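Local structure of pantothenate synthetase (Francisella tularensis subsp. tularensis, 3N8H) at residues 38-43 with 85-90; 91-96 with 136-141; 207-212 with 218-223. The protein probably condenses (R)-pantoate with beta-alanine to give pantothenate, spending ATP and passing through a pantoyl-adenylate intermediate. All blocks are in the same frame, centred on the assembly; numbering follows the deposited sequence. Where two conformers were deposited one is given.

Contact 1. Residues 38-43 with 85-90; sequences GHISLI and ASLDVD. With AMP (adenosine monophosphate), chain D.
With chi1 at -70°, I43 lays its CG1 branch beside its own backbone N and swings CG2 round to lie anti to that N, so that this single methyl does the touching: it reaches V89 CG2 at 3.6 Å and L87 CD1 at 4.0 Å. I40, one helical turn back towards the start of the helix, uses the same branch, and its CG2 stands 4.0 Å from L87 CD1. One leucine methyl is thus shared by two isoleucines, whose side chains cross that of L87 at about a right angle. L87 and V89 flank D88, which leaves the helix with a positive phi in a Schellman motif.

The other side of the same helix turn serves the nucleotide. H36 to H39 form the HxGH motif of the nucleotidyltransferase-like (HUP) superfamily, and H39, the predicted proton donor, points NE2 at AMP O1P, 2.9 Å away with an N-H...O angle of 155°. Its ND1 is bonded to the backbone N of H36, which fixes the ring's rotation, and the two imidazoles stack. L42 CD2 lies 3.6 Å from AMP O4'.

Around this contact, I43 and V89 both rest on V55 of strand 52-57 and on L84 of helix 77-86, K47 of helix 37-49 bonds the carbonyl of D88, and L42 packs on V29 of strand 26-31.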
loop_
_atom_site.group_PDB
_atom_site.type_symbol
_atom_site.label_atom_id
_atom_site.label_comp_id
_atom_site.label_asym_id
_atom_site.label_seq_id
_atom_site.Cartn_x
_atom_site.Cartn_y
_atom_site.Cartn_z
ATOM N N GLY A 38 5.104 18.031 22.611
ATOM C CA GLY A 38 5.332 17.829 21.192
ATOM C C GLY A 38 3.999 17.542 20.522
ATOM O O GLY A 38 3.557 18.265 19.623
ATOM N N HIS A 39 3.333 16.487 20.970
ATOM C CA HIS A 39 2.030 16.153 20.405
ATOM C C HIS A 39 1.056 17.309 20.557
ATOM O O HIS A 39 0.227 17.578 19.674
ATOM C CB HIS A 39 1.424 14.937 21.091
ATOM C CG HIS A 39 2.263 13.700 21.001
ATOM N ND1 HIS A 39 2.827 13.105 22.112
ATOM C CD2 HIS A 39 2.622 12.936 19.938
ATOM C CE1 HIS A 39 3.490 12.022 21.734
ATOM N NE2 HIS A 39 3.376 11.896 20.424
ATOM N N ILE A 40 1.126 17.977 21.701
ATOM C CA ILE A 40 0.146 19.001 21.990
ATOM C C ILE A 40 0.249 20.158 20.994
ATOM O O ILE A 40 -0.765 20.747 20.609
ATOM C CB ILE A 40 0.299 19.509 23.422
ATOM C CG1 ILE A 40 -0.114 18.405 24.407
ATOM C CG2 ILE A 40 -0.543 20.760 23.638
ATOM C CD1 ILE A 40 0.083 18.803 25.895
ATOM N N SER A 41 1.472 20.442 20.526
ATOM C CA SER A 41 1.640 21.564 19.611
ATOM C C SER A 41 0.992 21.211 18.293
ATOM O O SER A 41 0.374 22.062 17.653
ATOM C CB SER A 41 3.109 21.938 19.425
ATOM O OG SER A 41 3.828 20.875 18.840
ATOM N N LEU A 42 1.115 19.950 17.883
ATOM C CA LEU A 42 0.465 19.521 16.644
ATOM C C LEU A 42 -1.057 19.649 16.767
ATOM O O LEU A 42 -1.747 20.133 15.854
ATOM C CB LEU A 42 0.850 18.095 16.266
ATOM C CG LEU A 42 2.124 17.870 15.427
ATOM C CD1 LEU A 42 3.343 18.546 16.034
ATOM C CD2 LEU A 42 2.390 16.389 15.260
ATOM N N ILE A 43 -1.578 19.208 17.896
ATOM C CA ILE A 43 -3.023 19.304 18.131
ATOM C C ILE A 43 -3.533 20.733 18.075
ATOM O O ILE A 43 -4.560 20.998 17.456
ATOM C CB ILE A 43 -3.427 18.621 19.422
ATOM C CG1 ILE A 43 -3.267 17.108 19.240
ATOM C CG2 ILE A 43 -4.901 18.916 19.750
ATOM C CD1 ILE A 43 -2.930 16.379 20.538
ATOM N N ALA A 85 -9.172 15.720 25.928
ATOM C CA ALA A 85 -10.383 16.401 26.371
ATOM C C ALA A 85 -10.171 17.884 26.758
ATOM O O ALA A 85 -11.017 18.734 26.457
ATOM C CB ALA A 85 -11.046 15.618 27.502
ATOM N N SER A 86 -9.052 18.212 27.409
ATOM C CA SER A 86 -8.798 19.612 27.780
ATOM C C SER A 86 -8.378 20.457 26.575
ATOM O O SER A 86 -8.368 21.694 26.632
ATOM C CB SER A 86 -7.758 19.722 28.914
ATOM O OG SER A 86 -6.510 19.169 28.537
ATOM N N LEU A 87 -8.011 19.770 25.496
ATOM C CA LEU A 87 -7.675 20.408 24.232
ATOM C C LEU A 87 -8.883 20.498 23.303
ATOM O O LEU A 87 -8.765 20.939 22.154
ATOM C CB LEU A 87 -6.531 19.644 23.551
ATOM C CG LEU A 87 -5.166 19.861 24.222
ATOM C CD1 LEU A 87 -4.093 18.936 23.662
ATOM C CD2 LEU A 87 -4.742 21.342 24.123
ATOM N N ASP A 88 -10.039 20.069 23.810
ATOM C CA ASP A 88 -11.288 20.075 23.048
ATOM C C ASP A 88 -11.177 19.296 21.731
ATOM O O ASP A 88 -11.846 19.612 20.740
ATOM C CB ASP A 88 -11.791 21.508 22.828
ATOM C CG ASP A 88 -12.202 22.189 24.138
ATOM O OD1 ASP A 88 -12.923 21.548 24.923
ATOM O OD2 ASP A 88 -11.810 23.352 24.391
ATOM N N VAL A 89 -10.335 18.268 21.730
ATOM C CA VAL A 89 -10.252 17.363 20.587
ATOM C C VAL A 89 -11.606 16.696 20.330
ATOM O O VAL A 89 -12.236 16.204 21.250
ATOM C CB VAL A 89 -9.152 16.280 20.779
ATOM C CG1 VAL A 89 -9.300 15.202 19.721
ATOM C CG2 VAL A 89 -7.765 16.914 20.693
ATOM N N ASP A 90 -12.040 16.679 19.072
ATOM C CA ASP A 90 -13.368 16.190 18.732
ATOM C C ASP A 90 -13.459 14.671 18.785
ATOM O O ASP A 90 -14.399 14.136 19.371
ATOM C CB ASP A 90 -13.822 16.736 17.372
ATOM C CG ASP A 90 -13.762 18.255 17.315
ATOM O OD1 ASP A 90 -12.870 18.790 16.622
ATOM O OD2 ASP A 90 -14.583 18.913 17.997
HETATM P P AMP D . 4.952 9.505 17.991
HETATM O O1P AMP D . 3.748 9.465 18.927
HETATM O O2P AMP D . 6.292 9.695 18.636
HETATM O O3P AMP D . 4.945 8.414 16.983
HETATM O "O5'" AMP D . 4.775 10.939 17.255
HETATM C "C5'" AMP D . 3.525 11.380 16.722
HETATM C "C4'" AMP D . 3.712 12.666 15.955
HETATM O "O4'" AMP D . 4.210 13.693 16.869
HETATM C "C3'" AMP D . 4.724 12.572 14.800
HETATM O "O3'" AMP D . 4.315 13.434 13.725
HETATM C "C2'" AMP D . 5.992 13.119 15.443
HETATM O "O2'" AMP D . 6.982 13.609 14.552
HETATM C "C1'" AMP D . 5.422 14.213 16.343
HETATM N N9 AMP D . 6.351 14.604 17.410
HETATM C C8 AMP D . 6.977 13.762 18.265
HETATM N N7 AMP D . 7.799 14.458 19.100
HETATM C C5 AMP D . 7.719 15.767 18.754
HETATM C C6 AMP D . 8.328 17.026 19.233
HETATM N N6 AMP D . 9.210 16.990 20.246
HETATM N N1 AMP D . 7.993 18.184 18.636
HETATM C C2 AMP D . 7.122 18.185 17.598
HETATM N N3 AMP D . 6.519 17.080 17.111
HETATM C C4 AMP D . 6.769 15.855 17.642
#

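Contact 2. Residues 91-96 with 136-141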
loop_
_atom_site.group_PDB
_atom_site.type_symbol
_atom_site.label_atom_id
_atom_site.label_comp_id
_atom_site.label_asym_id
_atom_site.label_seq_id
_atom_site.Cartn_x
_atom_site.Cartn_y
_atom_site.Cartn_z
ATOM N N VAL A 91 -12.483 13.972 18.204
ATOM C CA VAL A 91 -12.539 12.505 18.175
ATOM C C VAL A 91 -11.223 11.862 18.563
ATOM O O VAL A 91 -10.185 12.195 17.996
ATOM C CB VAL A 91 -12.906 11.945 16.771
ATOM C CG1 VAL A 91 -13.053 10.431 16.832
ATOM C CG2 VAL A 91 -14.177 12.582 16.246
ATOM N N LEU A 92 -11.270 10.942 19.522
ATOM C CA LEU A 92 -10.133 10.064 19.806
ATOM C C LEU A 92 -10.385 8.737 19.099
ATOM O O LEU A 92 -11.384 8.055 19.366
ATOM C CB LEU A 92 -10.020 9.773 21.297
ATOM C CG LEU A 92 -8.687 9.257 21.859
ATOM C CD1 LEU A 92 -8.848 8.135 22.892
ATOM C CD2 LEU A 92 -7.670 8.901 20.784
ATOM N N PHE A 93 -9.474 8.360 18.212
ATOM C CA PHE A 93 -9.545 7.059 17.573
ATOM C C PHE A 93 -8.455 6.179 18.148
ATOM O O PHE A 93 -7.266 6.382 17.882
ATOM C CB PHE A 93 -9.352 7.183 16.069
ATOM C CG PHE A 93 -9.381 5.874 15.353
ATOM C CD1 PHE A 93 -10.349 4.933 15.646
ATOM C CD2 PHE A 93 -8.438 5.582 14.376
ATOM C CE1 PHE A 93 -10.380 3.718 14.970
ATOM C CE2 PHE A 93 -8.470 4.381 13.701
ATOM C CZ PHE A 93 -9.434 3.446 13.998
ATOM N N ASN A 94 -8.876 5.185 18.917
ATOM C CA ASN A 94 -7.980 4.362 19.701
ATOM C C ASN A 94 -8.284 2.893 19.408
ATOM O O ASN A 94 -8.957 2.221 20.210
ATOM C CB ASN A 94 -8.226 4.678 21.177
ATOM C CG ASN A 94 -7.396 3.839 22.101
ATOM O OD1 ASN A 94 -7.870 3.416 23.162
ATOM N ND2 ASN A 94 -6.150 3.584 21.710
ATOM N N PRO A 95 -7.825 2.397 18.241
ATOM C CA PRO A 95 -8.205 1.055 17.801
ATOM C C PRO A 95 -7.284 0.000 18.377
ATOM O O PRO A 95 -6.227 0.320 18.913
ATOM C CB PRO A 95 -8.046 1.117 16.274
ATOM C CG PRO A 95 -6.964 2.127 16.066
ATOM C CD PRO A 95 -6.964 3.078 17.254
ATOM N N SER A 96 -7.711 -1.251 18.264
ATOM C CA SER A 96 -6.939 -2.399 18.709
ATOM C C SER A 96 -6.151 -2.956 17.521
ATOM O O SER A 96 -6.426 -2.628 16.361
ATOM C CB SER A 96 -7.884 -3.488 19.236
ATOM O OG SER A 96 -8.544 -4.153 18.159
ATOM N N LEU A 136 -0.821 4.491 5.913
ATOM C CA LEU A 136 -1.758 4.284 4.806
ATOM C C LEU A 136 -3.139 3.846 5.319
ATOM O O LEU A 136 -4.158 4.371 4.887
ATOM C CB LEU A 136 -1.213 3.254 3.803
ATOM C CG LEU A 136 -2.089 3.071 2.551
ATOM C CD1 LEU A 136 -2.530 4.422 1.950
ATOM C CD2 LEU A 136 -1.386 2.219 1.485
ATOM N N LYS A 137 -3.168 2.875 6.223
ATOM C CA LYS A 137 -4.439 2.410 6.797
ATOM C C LYS A 137 -5.206 3.527 7.530
ATOM O O LYS A 137 -6.413 3.716 7.339
ATOM C CB LYS A 137 -4.163 1.240 7.752
ATOM C CG LYS A 137 -3.849 -0.082 7.037
ATOM C CD LYS A 137 -3.257 -1.104 8.042
ATOM C CE LYS A 137 -3.119 -2.499 7.392
ATOM N NZ LYS A 137 -4.417 -3.244 7.372
ATOM N N LEU A 138 -4.480 4.275 8.361
ATOM C CA LEU A 138 -5.052 5.347 9.170
ATOM C C LEU A 138 -5.634 6.459 8.300
ATOM O O LEU A 138 -6.645 7.096 8.633
ATOM C CB LEU A 138 -3.976 5.922 10.090
ATOM C CG LEU A 138 -3.634 4.986 11.267
ATOM C CD1 LEU A 138 -2.454 5.509 12.061
ATOM C CD2 LEU A 138 -4.868 4.808 12.202
ATOM N N LEU A 139 -4.972 6.698 7.186
ATOM C CA LEU A 139 -5.389 7.741 6.257
ATOM C C LEU A 139 -6.636 7.297 5.502
ATOM O O LEU A 139 -7.516 8.121 5.163
ATOM C CB LEU A 139 -4.243 8.032 5.276
ATOM C CG LEU A 139 -3.100 8.897 5.825
ATOM C CD1 LEU A 139 -1.985 9.111 4.763
ATOM C CD2 LEU A 139 -3.645 10.228 6.296
ATOM N N GLN A 140 -6.709 5.990 5.250
ATOM C CA GLN A 140 -7.807 5.403 4.483
ATOM C C GLN A 140 -9.040 5.371 5.375
ATOM O O GLN A 140 -10.167 5.522 4.923
ATOM C CB GLN A 140 -7.436 4.002 4.021
ATOM C CG GLN A 140 -6.391 3.943 2.870
ATOM C CD GLN A 140 -6.965 4.469 1.548
ATOM O OE1 GLN A 140 -6.845 5.659 1.231
ATOM N NE2 GLN A 140 -7.613 3.586 0.788
ATOM N N ILE A 141 -8.802 5.214 6.666
ATOM C CA ILE A 141 -9.874 5.200 7.645
ATOM C C ILE A 141 -10.355 6.628 7.906
ATOM O O ILE A 141 -11.542 6.889 7.862
ATOM C CB ILE A 141 -9.412 4.532 8.980
ATOM C CG1 ILE A 141 -9.093 3.047 8.745
ATOM C CG2 ILE A 141 -10.490 4.685 10.054
ATOM C CD1 ILE A 141 -8.220 2.416 9.874
#
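F93 meets L138 and I141 where a strand of a Rossmann-like parallel sheet faces a helix lying against it. Strand 91-93 runs between strands 5-7 and 52-57, and helix 127-142 supplies the two aliphatic side chains.

The contact between the segments is wholly apolar and depends on one corner of the phenyl ring. F93 CE2 lies 3.9 Å from L138 CD2, which approaches the ring's edge near its plane, and 4.2 Å from I141 CG2. Because F93 holds CG anti to the backbone N (chi1 179°), the ring extends from the strand towards the helix. Residues one turn apart on that helix, L138 and I141, thereby meet the same ring carbon.

Ring packing continues along the strand segment itself: P95 CG sits 3.4 Å above one face of F93, offset towards the rim. F13 of helix 10-18 adds a second aromatic, its plane turned about 35° from that of F93, and I10 touches both F93 and I141.

Polar interactions of helix 127-142 lead largely to the second subunit, at the dimer interface. K137 NZ makes a salt bridge to D166 of the second subunit and a cation-pi contact with F167 of that subunit, while also bonding the carbonyl of I100 in its own chain. Q140 NE2 donates to OE1 of Q140 in the second subunit.

Contact 3. Residues 207-212 with 218-223; sequences EILRQD and EELTNK
I208 and L220 belong to the close-packed part of this contact: I208 CG2 lies 3.6 Å from L220 CD1, and the two side chains run alongside each other, pointing opposite ways. L220 was deposited in two conformers, so the roles of its two methyls can be stated only for the conformer described. In that copy CG is anti to the backbone N (chi1 174°), which carries both methyls across to the other helix. CD2 then stands 4.2 Å from L209 CD2, the two leucines crossing at about a right angle, and F214 in the connecting turn touches both of them. D212 packs on L220 as closely as I208 does, its carboxylate lying against both methyls, with OD2 3.6 Å from L220 CD2 and OD1 3.7 Å from L220 CD1. OD2 is also held by the backbone N of F214 across an Asx turn. On its longer branch, I208 CD1 reaches 3.6 Å from the backbone O of K223, a carbonyl that is hydrogen-bonded to S226 OG.

The two segments are the facing parts of an alpha-alpha hairpin, in which helix 196-210 turns back through a short linker into helix 217-225. Their antiparallel course places I208 opposite K223 and D212 opposite L220. L220 and T221 also lean on I234 of strand 230-237, so the hairpin is packed against the three-stranded antiparallel sheet.

Towards solvent the fit becomes looser, and the residue there is the exposed K223. Its bent chain passes D212 OD1 farther off than L220 does, with CE at 4.2 Å and NZ at 4.5 Å from that oxygen. At that separation the opposite charges probably attract without making a salt bridge.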
loop_
_atom_site.group_PDB
_atom_site.type_symbol
_atom_site.label_atom_id
_atom_site.label_comp_id
_atom_site.label_asym_id
_atom_site.label_seq_id
_atom_site.Cartn_x
_atom_site.Cartn_y
_atom_site.Cartn_z
ATOM N N GLU A 207 23.982 20.190 25.889
ATOM C CA GLU A 207 24.848 21.288 26.266
ATOM C C GLU A 207 26.035 21.245 25.316
ATOM O O GLU A 207 26.554 22.269 24.892
ATOM C CB GLU A 207 25.304 21.101 27.713
ATOM C CG GLU A 207 25.989 22.302 28.339
ATOM C CD GLU A 207 26.254 22.103 29.831
ATOM O OE1 GLU A 207 27.416 22.300 30.259
ATOM O OE2 GLU A 207 25.303 21.746 30.572
ATOM N N ILE A 208 26.433 20.032 24.966
ATOM C CA ILE A 208 27.523 19.805 24.016
ATOM C C ILE A 208 27.109 20.199 22.604
ATOM O O ILE A 208 27.835 20.892 21.898
ATOM C CB ILE A 208 27.947 18.323 24.046
ATOM C CG1 ILE A 208 28.622 17.991 25.388
ATOM C CG2 ILE A 208 28.847 17.981 22.864
ATOM C CD1 ILE A 208 28.905 16.528 25.582
ATOM N N LEU A 209 25.939 19.747 22.192
ATOM C CA LEU A 209 25.468 20.037 20.850
ATOM C C LEU A 209 25.360 21.542 20.613
ATOM O O LEU A 209 25.766 22.041 19.574
ATOM C CB LEU A 209 24.130 19.332 20.587
ATOM C CG LEU A 209 24.209 17.796 20.447
ATOM C CD1 LEU A 209 22.803 17.148 20.447
ATOM C CD2 LEU A 209 25.034 17.391 19.205
ATOM N N ARG A 210 24.824 22.264 21.593
ATOM C CA ARG A 210 24.626 23.715 21.466
ATOM C C ARG A 210 25.909 24.519 21.290
ATOM O O ARG A 210 25.892 25.583 20.685
ATOM C CB ARG A 210 23.840 24.252 22.658
ATOM C CG ARG A 210 22.373 24.165 22.413
ATOM C CD ARG A 210 21.567 24.875 23.471
ATOM N NE ARG A 210 20.166 24.848 23.071
ATOM C CZ ARG A 210 19.149 25.083 23.886
ATOM N NH1 ARG A 210 19.369 25.379 25.160
ATOM N NH2 ARG A 210 17.912 25.027 23.410
ATOM N N GLN A 211 27.009 24.013 21.832
ATOM C CA GLN A 211 28.318 24.633 21.662
ATOM C C GLN A 211 29.096 24.156 20.429
ATOM O O GLN A 211 30.228 24.573 20.225
ATOM C CB GLN A 211 29.186 24.363 22.897
ATOM C CG GLN A 211 28.538 24.741 24.213
ATOM C CD GLN A 211 29.370 24.308 25.402
ATOM O OE1 GLN A 211 30.270 23.477 25.272
ATOM N NE2 GLN A 211 29.074 24.869 26.569
ATOM N N ASP A 212 28.525 23.268 19.622
ATOM C CA ASP A 212 29.313 22.644 18.558
ATOM C C ASP A 212 29.086 23.279 17.203
ATOM O O ASP A 212 28.011 23.814 16.944
ATOM C CB ASP A 212 29.037 21.140 18.459
ATOM C CG ASP A 212 30.290 20.350 18.149
ATOM O OD1 ASP A 212 31.050 20.075 19.096
ATOM O OD2 ASP A 212 30.531 20.028 16.964
ATOM N N GLU A 218 33.610 13.249 14.405
ATOM C CA GLU A 218 34.399 12.277 15.149
ATOM C C GLU A 218 34.634 12.705 16.594
ATOM O O GLU A 218 34.404 11.943 17.532
ATOM C CB GLU A 218 35.743 12.088 14.444
ATOM C CG GLU A 218 36.169 10.645 14.271
ATOM C CD GLU A 218 37.214 10.229 15.284
ATOM O OE1 GLU A 218 38.303 9.763 14.869
ATOM O OE2 GLU A 218 36.950 10.386 16.496
ATOM N N GLU A 219 35.130 13.919 16.778
ATOM C CA GLU A 219 35.372 14.442 18.123
ATOM C C GLU A 219 34.040 14.672 18.842
ATOM O O GLU A 219 33.955 14.529 20.061
ATOM C CB GLU A 219 36.151 15.754 18.065
ATOM C CG GLU A 219 37.618 15.583 17.725
ATOM C CD GLU A 219 38.347 16.915 17.651
ATOM O OE1 GLU A 219 37.673 17.964 17.775
ATOM O OE2 GLU A 219 39.590 16.910 17.466
ATOM N N LEU A 220 32.997 15.015 18.078
ATOM C CA LEU A 220 31.690 15.280 18.670
ATOM C C LEU A 220 31.099 13.964 19.171
ATOM O O LEU A 220 30.439 13.920 20.205
ATOM C CB LEU A 220 30.757 15.968 17.655
ATOM C CG LEU A 220 29.290 16.199 18.043
ATOM C CD1 LEU A 220 29.204 16.855 19.425
ATOM C CD2 LEU A 220 28.568 17.063 16.997
ATOM N N THR A 221 31.349 12.897 18.423
ATOM C CA THR A 221 30.860 11.582 18.794
ATOM C C THR A 221 31.529 11.189 20.122
ATOM O O THR A 221 30.873 10.726 21.048
ATOM C CB THR A 221 31.121 10.536 17.674
ATOM O OG1 THR A 221 30.343 10.876 16.516
ATOM C CG2 THR A 221 30.705 9.146 18.114
ATOM N N ASN A 222 32.831 11.413 20.215
ATOM C CA ASN A 222 33.569 11.099 21.445
ATOM C C ASN A 222 33.049 11.879 22.644
ATOM O O ASN A 222 32.999 11.352 23.745
ATOM C CB ASN A 222 35.060 11.360 21.261
ATOM C CG ASN A 222 35.701 10.416 20.256
ATOM O OD1 ASN A 222 35.130 9.383 19.902
ATOM N ND2 ASN A 222 36.890 10.779 19.780
ATOM N N LYS A 223 32.675 13.140 22.437
ATOM C CA LYS A 223 32.162 13.952 23.539
ATOM C C LYS A 223 30.805 13.457 24.008
ATOM O O LYS A 223 30.554 13.373 25.205
ATOM C CB LYS A 223 32.106 15.438 23.173
ATOM C CG LYS A 223 33.475 16.087 23.173
ATOM C CD LYS A 223 33.620 17.024 22.003
ATOM C CE LYS A 223 33.110 18.405 22.346
ATOM N NZ LYS A 223 34.211 19.397 22.199
#

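The three contacts follow one another along the chain, and their distances from the nucleotide differ widely. Contact 1 borders AMP directly through the helix turn that holds H39. Contact 2 continues from it without a break, since residue 90 ends one and 91 opens the other; their centres are 16 Å apart, and L138 keeps its side chain about 9 Å from AMP. Contact 1 joins helix 37-49 to the turn leading into strand 91-93, and contact 2 sets that strand against helix 127-142. Contact 3 is remote: its centre is 34 Å from that of contact 1 and 40 Å from that of contact 2, which lies across the chain's centre from it, with the side chain of L209 about 14 Å from AMP.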